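Local structure of probable acetyltransferases (Chromobacterium violaceum, 3PZJ) at residues W64-P68 with S162-A166; L105-R111 with I122-S128; R159-R163 with R191-T195. The protein probably transfers an acetyl group from acetyl-CoA to an acceptor amine, possibly the N-terminal serine or alanine of a protein, as a GNAT-family acetyltransferase. All blocks are in the same frame, centred on the assembly; numbering follows the deposited sequence.

The three contacts sample one mixed beta sheet and the loop beside it. Contact 2 pairs strands 106-114 and 119-127, a hairpin whose centre lies about 5 Å from the centre of the chain. Along the chain it falls between the two segments of contact 1; contact 3 opens at 159-163, where contact 1 ends. Contact 3, with its centre about 17 Å from that of contact 2, pairs strands 155-161 and 191-201 of the same sheet. Contact 1 sets loop 64-68 against the start of helix 165-174, its centre about 7 Å from that of contact 3. Leu67 packs on Asn126 and His66 O on Asp161 CB, so this loop links the central hairpin to the far strands of the GNAT sheet.

Contact 1 of 3, residues W64-P68 with S162-A166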
loop_
_atom_site.group_PDB
_atom_site.type_symbol
_atom_site.label_atom_id
_atom_site.label_comp_id
_atom_site.label_asym_id
_atom_site.label_seq_id
_atom_site.Cartn_x
_atom_site.Cartn_y
_atom_site.Cartn_z
ATOM N N TRP A 64 -16.129 6.450 15.748
ATOM C CA TRP A 64 -14.821 5.888 15.551
ATOM C C TRP A 64 -14.859 4.337 15.450
ATOM O O TRP A 64 -13.845 3.743 15.183
ATOM C CB TRP A 64 -13.873 6.385 16.683
ATOM C CG TRP A 64 -13.986 7.867 16.984
ATOM C CD1 TRP A 64 -14.637 8.449 18.043
ATOM C CD2 TRP A 64 -13.446 8.952 16.200
ATOM N NE1 TRP A 64 -14.542 9.830 17.949
ATOM C CE2 TRP A 64 -13.799 10.145 16.836
ATOM C CE3 TRP A 64 -12.739 9.012 14.985
ATOM C CZ2 TRP A 64 -13.456 11.367 16.322
ATOM C CZ3 TRP A 64 -12.395 10.208 14.503
ATOM C CH2 TRP A 64 -12.747 11.384 15.157
ATOM N N GLU A 65 -16.055 3.716 15.541
ATOM C CA GLU A 65 -16.208 2.271 15.780
ATOM C C GLU A 65 -15.395 1.428 14.796
ATOM O O GLU A 65 -14.774 0.436 15.191
ATOM C CB GLU A 65 -17.704 1.827 15.648
ATOM C CG GLU A 65 -17.894 0.308 15.894
ATOM C CD GLU A 65 -19.345 -0.140 15.975
ATOM O OE1 GLU A 65 -20.255 0.725 15.976
ATOM O OE2 GLU A 65 -19.540 -1.380 16.042
ATOM N N HIS A 66 -15.443 1.783 13.522
ATOM C CA HIS A 66 -14.738 0.982 12.487
ATOM C C HIS A 66 -13.464 1.667 11.935
ATOM O O HIS A 66 -12.899 1.278 10.857
ATOM C CB HIS A 66 -15.680 0.729 11.325
ATOM C CG HIS A 66 -16.986 0.111 11.719
ATOM N ND1 HIS A 66 -17.090 -1.183 12.200
ATOM C CD2 HIS A 66 -18.248 0.601 11.663
ATOM C CE1 HIS A 66 -18.362 -1.449 12.448
ATOM N NE2 HIS A 66 -19.086 -0.379 12.134
ATOM N N LEU A 67 -12.975 2.657 12.657
ATOM C CA LEU A 67 -11.803 3.412 12.212
ATOM C C LEU A 67 -10.590 3.079 13.034
ATOM O O LEU A 67 -10.737 2.729 14.226
ATOM C CB LEU A 67 -12.113 4.875 12.370
ATOM C CG LEU A 67 -12.765 5.593 11.199
ATOM C CD1 LEU A 67 -13.524 4.726 10.192
ATOM C CD2 LEU A 67 -13.596 6.765 11.665
ATOM N N PRO A 68 -9.375 3.279 12.474
ATOM C CA PRO A 68 -8.205 2.901 13.255
ATOM C C PRO A 68 -7.730 3.929 14.275
ATOM O O PRO A 68 -6.642 3.810 14.805
ATOM C CB PRO A 68 -7.134 2.589 12.180
ATOM C CG PRO A 68 -7.611 3.197 10.972
ATOM C CD PRO A 68 -9.040 3.612 11.091
ATOM N N SER A 162 -13.939 -4.389 6.844
ATOM C CA SER A 162 -15.017 -5.181 6.242
ATOM C C SER A 162 -16.282 -5.150 7.094
ATOM O O SER A 162 -17.405 -5.375 6.588
ATOM C CB SER A 162 -14.562 -6.643 6.039
ATOM O OG SER A 162 -14.441 -7.265 7.321
ATOM N N ARG A 163 -16.143 -4.791 8.375
ATOM C CA ARG A 163 -17.332 -4.668 9.260
ATOM C C ARG A 163 -18.036 -3.329 9.123
ATOM O O ARG A 163 -19.110 -3.136 9.710
ATOM C CB ARG A 163 -16.965 -4.888 10.724
ATOM C CG ARG A 163 -16.525 -6.301 10.962
ATOM C CD ARG A 163 -16.337 -6.595 12.419
ATOM N NE ARG A 163 -15.401 -5.723 13.097
ATOM C CZ ARG A 163 -15.760 -4.746 13.941
ATOM N NH1 ARG A 163 -17.052 -4.466 14.173
ATOM N NH2 ARG A 163 -14.820 -4.024 14.550
ATOM N N ASN A 164 -17.461 -2.424 8.310
ATOM C CA ASN A 164 -17.970 -1.061 8.132
ATOM C C ASN A 164 -18.919 -1.105 6.936
ATOM O O ASN A 164 -18.583 -0.766 5.792
ATOM C CB ASN A 164 -16.842 -0.051 7.893
ATOM C CG ASN A 164 -17.301 1.381 8.022
ATOM O OD1 ASN A 164 -18.476 1.664 7.892
ATOM N ND2 ASN A 164 -16.368 2.304 8.283
ATOM N N ALA A 165 -20.150 -1.526 7.223
ATOM C CA ALA A 165 -21.146 -1.673 6.191
ATOM C C ALA A 165 -21.436 -0.371 5.433
ATOM O O ALA A 165 -21.634 -0.374 4.216
ATOM C CB ALA A 165 -22.505 -2.304 6.822
ATOM N N ALA A 166 -21.506 0.715 6.158
ATOM C CA ALA A 166 -21.935 1.996 5.600
ATOM C C ALA A 166 -20.848 2.517 4.618
ATOM O O ALA A 166 -21.141 3.089 3.601
ATOM C CB ALA A 166 -22.151 3.002 6.719
HETATM O O HOH W 1 -13.441 1.353 8.303
#
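The imidazole of His66 lies against both Arg163 and Asn164 and is the most covered residue of the contact. Asn164 CA stands 4.0 Å from the ring centroid, 13° off the normal, which meets the criterion for a CH-pi contact. Over the same face Arg163 O comes 3.3 Å from His66 CE1, and the opposite face is covered by Glu65 CG. Arg163 NH1 packs at the ring edge, 3.7 Å from His66 CE1. The Asn164 amide continues the cover past the ring: its ND2 is 3.5 Å from His66 CB, with amide and imidazole planes 31° apart. Leu67 adds a lighter touch through CD1.

Polar contact runs through a water that donates to His66 O at 2.6 Å and accepts from Asn164 ND2 at 3.1 Å. His66 ND1 is buried here and has no partner in the model.

Charge contributes loosely: Glu65 OE2 is 4.4 Å from Arg163 NH1, too far for a salt bridge.

Asn164 CG is anti to the backbone N (chi1 -167°), and OD1 accepts from Ser167 N. Asn164 is therefore the N-cap of helix 165-174, while residues 64-67 form a type I beta turn; the arrangement is a beta turn packed on a capped helix start within the GNAT domain.

Contact 2 of 3, residues L105-R111 with I122-S128; sequences LGFLGYR and IGHVNFS. With EDO (1,2-ethanediol), chain D.
Phe107 and Asn126 pack together on one face of an antiparallel beta hairpin, strands 106-114 and 119-127 of the GNAT sheet. The two side chains lie side by side, ring and amide planes 11° apart, and Asn126 CB sits over the Phe107 face, 3.7 Å from its centroid. Beyond them Phe107 packs on Leu53 and Phe57 of helix 46-58, while Asn126 OD1 bonds to His63.

Toward helix 135-150 the relief is apolar. Leu108 CD1 meets Phe127 CZ at 4.1 Å, and Ile122 CG1 lies alongside the Tyr110 ring. The bare CA of Gly106 lets Asn126 O come to 3.2 Å.

Over Gly123, which has no side chain, sits an ethanediol, probably from the crystallisation liquor. Its O2 is 3.2 Å from Arg111 CD and 3.3 Å from Gly123 CA, on one face of the His124 ring, and accepts from His124 N.

The register slips by one residue between the Phe107-Asn126 and Gly109-Gly123 hydrogen-bonded pairs: a beta bulge, with His124 (phi 49°, psi 46°) in it. As in other GNAT enzymes, it probably marks the acetyl-CoA site.

Where the pairing ends, Leu105 O accepts both Ser128 N, at 3.3 Å, and Ser128 OG, at 2.9 Å.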
loop_
_atom_site.group_PDB
_atom_site.type_symbol
_atom_site.label_atom_id
_atom_site.label_comp_id
_atom_site.label_asym_id
_atom_site.label_seq_id
_atom_site.Cartn_x
_atom_site.Cartn_y
_atom_site.Cartn_z
ATOM N N LEU A 105 -17.628 21.206 8.755
ATOM C CA LEU A 105 -18.672 20.169 8.871
ATOM C C LEU A 105 -18.141 18.719 8.876
ATOM O O LEU A 105 -18.872 17.773 9.109
ATOM C CB LEU A 105 -19.610 20.268 7.700
ATOM C CG LEU A 105 -20.285 21.609 7.528
ATOM C CD1 LEU A 105 -21.004 21.531 6.159
ATOM C CD2 LEU A 105 -21.210 21.808 8.727
ATOM N N GLY A 106 -16.849 18.575 8.633
ATOM C CA GLY A 106 -16.111 17.292 8.815
ATOM C C GLY A 106 -14.828 17.415 8.034
ATOM O O GLY A 106 -14.493 18.514 7.577
ATOM N N PHE A 107 -14.146 16.301 7.856
ATOM C CA PHE A 107 -12.933 16.272 7.088
ATOM C C PHE A 107 -12.744 15.000 6.310
ATOM O O PHE A 107 -13.426 14.064 6.523
ATOM C CB PHE A 107 -11.703 16.597 7.924
ATOM C CG PHE A 107 -11.359 15.571 8.961
ATOM C CD1 PHE A 107 -10.351 14.699 8.751
ATOM C CD2 PHE A 107 -12.021 15.520 10.150
ATOM C CE1 PHE A 107 -10.026 13.809 9.681
ATOM C CE2 PHE A 107 -11.700 14.624 11.081
ATOM C CZ PHE A 107 -10.714 13.766 10.852
ATOM N N LEU A 108 -11.816 15.057 5.365
ATOM C CA LEU A 108 -11.415 13.952 4.513
ATOM C C LEU A 108 -10.196 14.331 3.686
ATOM O O LEU A 108 -9.783 15.414 3.713
ATOM C CB LEU A 108 -12.553 13.503 3.615
ATOM C CG LEU A 108 -12.758 14.227 2.327
ATOM C CD1 LEU A 108 -13.625 13.430 1.390
ATOM C CD2 LEU A 108 -13.270 15.564 2.542
ATOM N N GLY A 109 -9.596 13.388 3.002
ATOM C CA GLY A 109 -8.455 13.696 2.185
ATOM C C GLY A 109 -7.876 12.552 1.402
ATOM O O GLY A 109 -8.562 11.617 1.146
ATOM N N TYR A 110 -6.610 12.669 1.037
ATOM C CA TYR A 110 -5.890 11.659 0.320
ATOM C C TYR A 110 -4.877 11.025 1.273
ATOM O O TYR A 110 -4.290 11.687 2.170
ATOM C CB TYR A 110 -5.152 12.311 -0.829
ATOM C CG TYR A 110 -6.009 13.060 -1.858
ATOM C CD1 TYR A 110 -6.969 12.406 -2.604
ATOM C CD2 TYR A 110 -5.792 14.420 -2.126
ATOM C CE1 TYR A 110 -7.673 13.073 -3.605
ATOM C CE2 TYR A 110 -6.536 15.098 -3.116
ATOM C CZ TYR A 110 -7.465 14.407 -3.819
ATOM O OH TYR A 110 -8.133 15.055 -4.797
ATOM N N ARG A 111 -4.628 9.735 1.069
ATOM C CA ARG A 111 -3.486 9.124 1.683
ATOM C C ARG A 111 -2.868 8.153 0.731
ATOM O O ARG A 111 -3.392 7.870 -0.375
ATOM C CB ARG A 111 -3.859 8.412 2.969
ATOM C CG ARG A 111 -4.898 7.284 2.709
ATOM C CD ARG A 111 -5.487 6.730 4.073
ATOM N NE ARG A 111 -4.425 6.286 4.944
ATOM C CZ ARG A 111 -3.867 5.056 4.960
ATOM N NH1 ARG A 111 -4.286 4.074 4.165
ATOM N NH2 ARG A 111 -2.860 4.781 5.802
ATOM N N ILE A 122 -8.583 7.889 -1.388
ATOM C CA ILE A 122 -9.424 8.816 -0.635
ATOM C C ILE A 122 -9.711 8.134 0.694
ATOM O O ILE A 122 -10.179 7.021 0.710
ATOM C CB ILE A 122 -10.708 9.178 -1.405
ATOM C CG1 ILE A 122 -10.346 10.165 -2.510
ATOM C CG2 ILE A 122 -11.751 9.824 -0.539
ATOM C CD1 ILE A 122 -11.347 10.290 -3.622
ATOM N N GLY A 123 -9.363 8.801 1.776
ATOM C CA GLY A 123 -9.589 8.317 3.095
ATOM C C GLY A 123 -9.735 9.381 4.131
ATOM O O GLY A 123 -9.994 10.532 3.797
ATOM N N HIS A 124 -9.660 8.933 5.371
ATOM C CA HIS A 124 -9.930 9.704 6.525
ATOM C C HIS A 124 -11.251 10.432 6.374
ATOM O O HIS A 124 -11.401 11.602 6.771
ATOM C CB HIS A 124 -8.765 10.700 6.751
ATOM C CG HIS A 124 -7.513 10.056 7.225
ATOM N ND1 HIS A 124 -6.358 10.116 6.493
ATOM C CD2 HIS A 124 -7.210 9.362 8.350
ATOM C CE1 HIS A 124 -5.407 9.435 7.118
ATOM N NE2 HIS A 124 -5.895 8.953 8.242
ATOM N N VAL A 125 -12.274 9.689 5.915
ATOM C CA VAL A 125 -13.570 10.281 5.708
ATOM C C VAL A 125 -14.301 10.323 7.022
ATOM O O VAL A 125 -14.680 9.262 7.601
ATOM C CB VAL A 125 -14.406 9.510 4.686
ATOM C CG1 VAL A 125 -15.874 10.098 4.522
ATOM C CG2 VAL A 125 -13.664 9.329 3.361
ATOM N N ASN A 126 -14.397 11.534 7.563
ATOM C CA ASN A 126 -14.940 11.808 8.908
ATOM C C ASN A 126 -15.994 12.895 8.785
ATOM O O ASN A 126 -15.680 14.131 8.844
ATOM C CB ASN A 126 -13.826 12.284 9.818
ATOM C CG ASN A 126 -12.954 11.155 10.301
ATOM O OD1 ASN A 126 -13.322 10.521 11.278
ATOM N ND2 ASN A 126 -11.891 10.785 9.544
ATOM N N PHE A 127 -17.243 12.455 8.594
ATOM C CA PHE A 127 -18.337 13.401 8.341
ATOM C C PHE A 127 -19.243 13.465 9.558
ATOM O O PHE A 127 -19.659 12.433 10.071
ATOM C CB PHE A 127 -19.151 12.921 7.132
ATOM C CG PHE A 127 -18.460 13.082 5.782
ATOM C CD1 PHE A 127 -17.247 13.715 5.629
ATOM C CD2 PHE A 127 -19.066 12.590 4.658
ATOM C CE1 PHE A 127 -16.670 13.881 4.372
ATOM C CE2 PHE A 127 -18.460 12.707 3.428
ATOM C CZ PHE A 127 -17.301 13.420 3.274
ATOM N N SER A 128 -19.584 14.672 9.975
ATOM C CA SER A 128 -20.509 14.872 11.125
ATOM C C SER A 128 -21.851 14.278 10.775
ATOM O O SER A 128 -22.171 14.130 9.620
ATOM C CB SER A 128 -20.656 16.368 11.394
ATOM O OG SER A 128 -21.414 17.009 10.395
HETATM C C1 EDO D . -9.106 6.412 7.548
HETATM O O1 EDO D . -10.315 6.790 8.160
HETATM C C2 EDO D . -9.420 5.758 6.225
HETATM O O2 EDO D . -8.405 6.169 5.352
#

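Contact 3 of 3, residues R159-R163 with R191-T195; sequences RCDSR and RNRDT
Asp161 OD1 is gripped by two donors where strands 155-161 and 191-201 part from their antiparallel pairing in the GNAT sheet. Arg163 N reaches the anti lone pair of Asp161 OD1 at 2.7 Å, closing an Asx turn, and a water donates to Asp161 OD1 at 2.9 Å. That water also bonds to Ser162 OG and accepts from Asp194 N, so it ties the turn to the opposite strand. A direct backbone bond between the segments runs from Ser162 N to Asp194 O, 2.8 Å long, with the donor nearly in line with the C=O.

A second water bridges Asp161 OD2, Asn192 O and Arg163 NE. Arg193 packs on the same carboxylate through its aliphatic part, CD 3.3 Å from Asp161 OD2. With CG anti to the backbone N (chi1 164°) and an extended chain, it carries its guanidinium over the peptide joining Cys160 to Asp161. Arg193 NE bonds in plane to Thr195 OG1 at 3.0 Å, which helps fix the group's rotation, while NH1 donates to a water weakly linked to Arg159 O.

Toward the chain surface, Asn192 OD1 receives a hydrogen bond from Arg154 of the second subunit. Nearby, Arg163 and Arg191 stack despite their like charges. Asp161 OD1, a long 4.0 Å from Arg163 NE and well out of the guanidinium plane, may offset some of the charge, and a lattice contact may influence Arg191. The two planes are 14° apart, and Arg163 CZ is 3.6 Å from Arg191 CZ.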
loop_
_atom_site.group_PDB
_atom_site.type_symbol
_atom_site.label_atom_id
_atom_site.label_comp_id
_atom_site.label_asym_id
_atom_site.label_seq_id
_atom_site.Cartn_x
_atom_site.Cartn_y
_atom_site.Cartn_z
ATOM N N ARG A 159 -10.845 2.389 0.781
ATOM C CA ARG A 159 -10.641 1.204 1.642
ATOM C C ARG A 159 -11.463 1.306 2.953
ATOM O O ARG A 159 -11.675 2.386 3.503
ATOM C CB ARG A 159 -9.198 1.054 2.073
ATOM C CG ARG A 159 -8.270 0.724 0.991
ATOM C CD ARG A 159 -6.821 0.471 1.463
ATOM N NE ARG A 159 -6.026 0.132 0.293
ATOM C CZ ARG A 159 -5.029 -0.737 0.280
ATOM N NH1 ARG A 159 -4.339 -0.922 -0.834
ATOM N NH2 ARG A 159 -4.693 -1.330 1.392
ATOM N N CYS A 160 -11.930 0.166 3.447
ATOM C CA CYS A 160 -12.646 0.140 4.748
ATOM C C CYS A 160 -12.567 -1.176 5.450
ATOM O O CYS A 160 -12.221 -2.196 4.916
ATOM C CB CYS A 160 -14.112 0.576 4.582
ATOM S SG CYS A 160 -15.129 -0.554 3.690
ATOM N N ASP A 161 -12.813 -1.129 6.749
ATOM C CA ASP A 161 -12.930 -2.347 7.542
ATOM C C ASP A 161 -14.091 -3.091 7.001
ATOM O O ASP A 161 -15.130 -2.526 6.691
ATOM C CB ASP A 161 -13.071 -1.990 9.038
ATOM C CG ASP A 161 -13.053 -3.206 9.962
ATOM O OD1 ASP A 161 -13.883 -4.143 9.763
ATOM O OD2 ASP A 161 -12.238 -3.161 10.926
ATOM N N SER A 162 -13.939 -4.389 6.844
ATOM C CA SER A 162 -15.017 -5.181 6.242
ATOM C C SER A 162 -16.282 -5.150 7.094
ATOM O O SER A 162 -17.405 -5.375 6.588
ATOM C CB SER A 162 -14.562 -6.643 6.039
ATOM O OG SER A 162 -14.441 -7.265 7.321
ATOM N N ARG A 163 -16.143 -4.791 8.375
ATOM C CA ARG A 163 -17.332 -4.668 9.260
ATOM C C ARG A 163 -18.036 -3.329 9.123
ATOM O O ARG A 163 -19.110 -3.136 9.710
ATOM C CB ARG A 163 -16.965 -4.888 10.724
ATOM C CG ARG A 163 -16.525 -6.301 10.962
ATOM C CD ARG A 163 -16.337 -6.595 12.419
ATOM N NE ARG A 163 -15.401 -5.723 13.097
ATOM C CZ ARG A 163 -15.760 -4.746 13.941
ATOM N NH1 ARG A 163 -17.052 -4.466 14.173
ATOM N NH2 ARG A 163 -14.820 -4.024 14.550
ATOM N N ARG A 191 -8.782 -6.039 17.837
ATOM C CA ARG A 191 -9.459 -7.042 17.054
ATOM C C ARG A 191 -8.937 -7.067 15.603
ATOM O O ARG A 191 -8.295 -6.143 15.160
ATOM C CB ARG A 191 -11.002 -6.937 17.177
ATOM C CG ARG A 191 -11.710 -5.752 16.578
ATOM C CD ARG A 191 -13.231 -5.814 16.925
ATOM N NE ARG A 191 -13.920 -6.950 16.267
ATOM C CZ ARG A 191 -15.214 -7.268 16.410
ATOM N NH1 ARG A 191 -16.022 -6.569 17.206
ATOM N NH2 ARG A 191 -15.709 -8.325 15.768
ATOM N N ASN A 192 -9.184 -8.189 14.940
ATOM C CA ASN A 192 -8.870 -8.356 13.555
ATOM C C ASN A 192 -9.585 -7.319 12.680
ATOM O O ASN A 192 -10.740 -6.927 12.933
ATOM C CB ASN A 192 -9.296 -9.743 13.098
ATOM C CG ASN A 192 -8.979 -9.956 11.664
ATOM O OD1 ASN A 192 -7.815 -10.150 11.354
ATOM N ND2 ASN A 192 -9.991 -9.946 10.769
ATOM N N ARG A 193 -8.896 -6.892 11.635
ATOM C CA ARG A 193 -9.497 -6.131 10.554
ATOM C C ARG A 193 -9.135 -6.754 9.232
ATOM O O ARG A 193 -8.001 -6.972 8.976
ATOM C CB ARG A 193 -9.010 -4.700 10.523
ATOM C CG ARG A 193 -9.326 -4.035 9.222
ATOM C CD ARG A 193 -9.415 -2.532 9.304
ATOM N NE ARG A 193 -9.219 -1.925 8.005
ATOM C CZ ARG A 193 -9.293 -0.642 7.716
ATOM N NH1 ARG A 193 -9.088 -0.277 6.492
ATOM N NH2 ARG A 193 -9.549 0.265 8.611
ATOM N N ASP A 194 -10.134 -7.064 8.435
ATOM C CA ASP A 194 -9.980 -7.385 7.038
ATOM C C ASP A 194 -10.376 -6.136 6.318
ATOM O O ASP A 194 -11.415 -5.490 6.615
ATOM C CB ASP A 194 -10.978 -8.485 6.578
ATOM C CG ASP A 194 -10.854 -9.810 7.345
ATOM O OD1 ASP A 194 -9.813 -10.196 7.873
ATOM O OD2 ASP A 194 -11.833 -10.495 7.374
ATOM N N THR A 195 -9.625 -5.781 5.301
ATOM C CA THR A 195 -9.869 -4.570 4.569
ATOM C C THR A 195 -10.465 -4.790 3.199
ATOM O O THR A 195 -9.886 -5.428 2.417
ATOM C CB THR A 195 -8.569 -3.815 4.373
ATOM O OG1 THR A 195 -8.090 -3.389 5.629
ATOM C CG2 THR A 195 -8.802 -2.632 3.459
HETATM O O HOH W 2 -9.015 2.431 5.449
HETATM O O HOH W 3 -12.870 -6.828 9.497
HETATM O O HOH W 4 -12.600 -5.020 12.810
#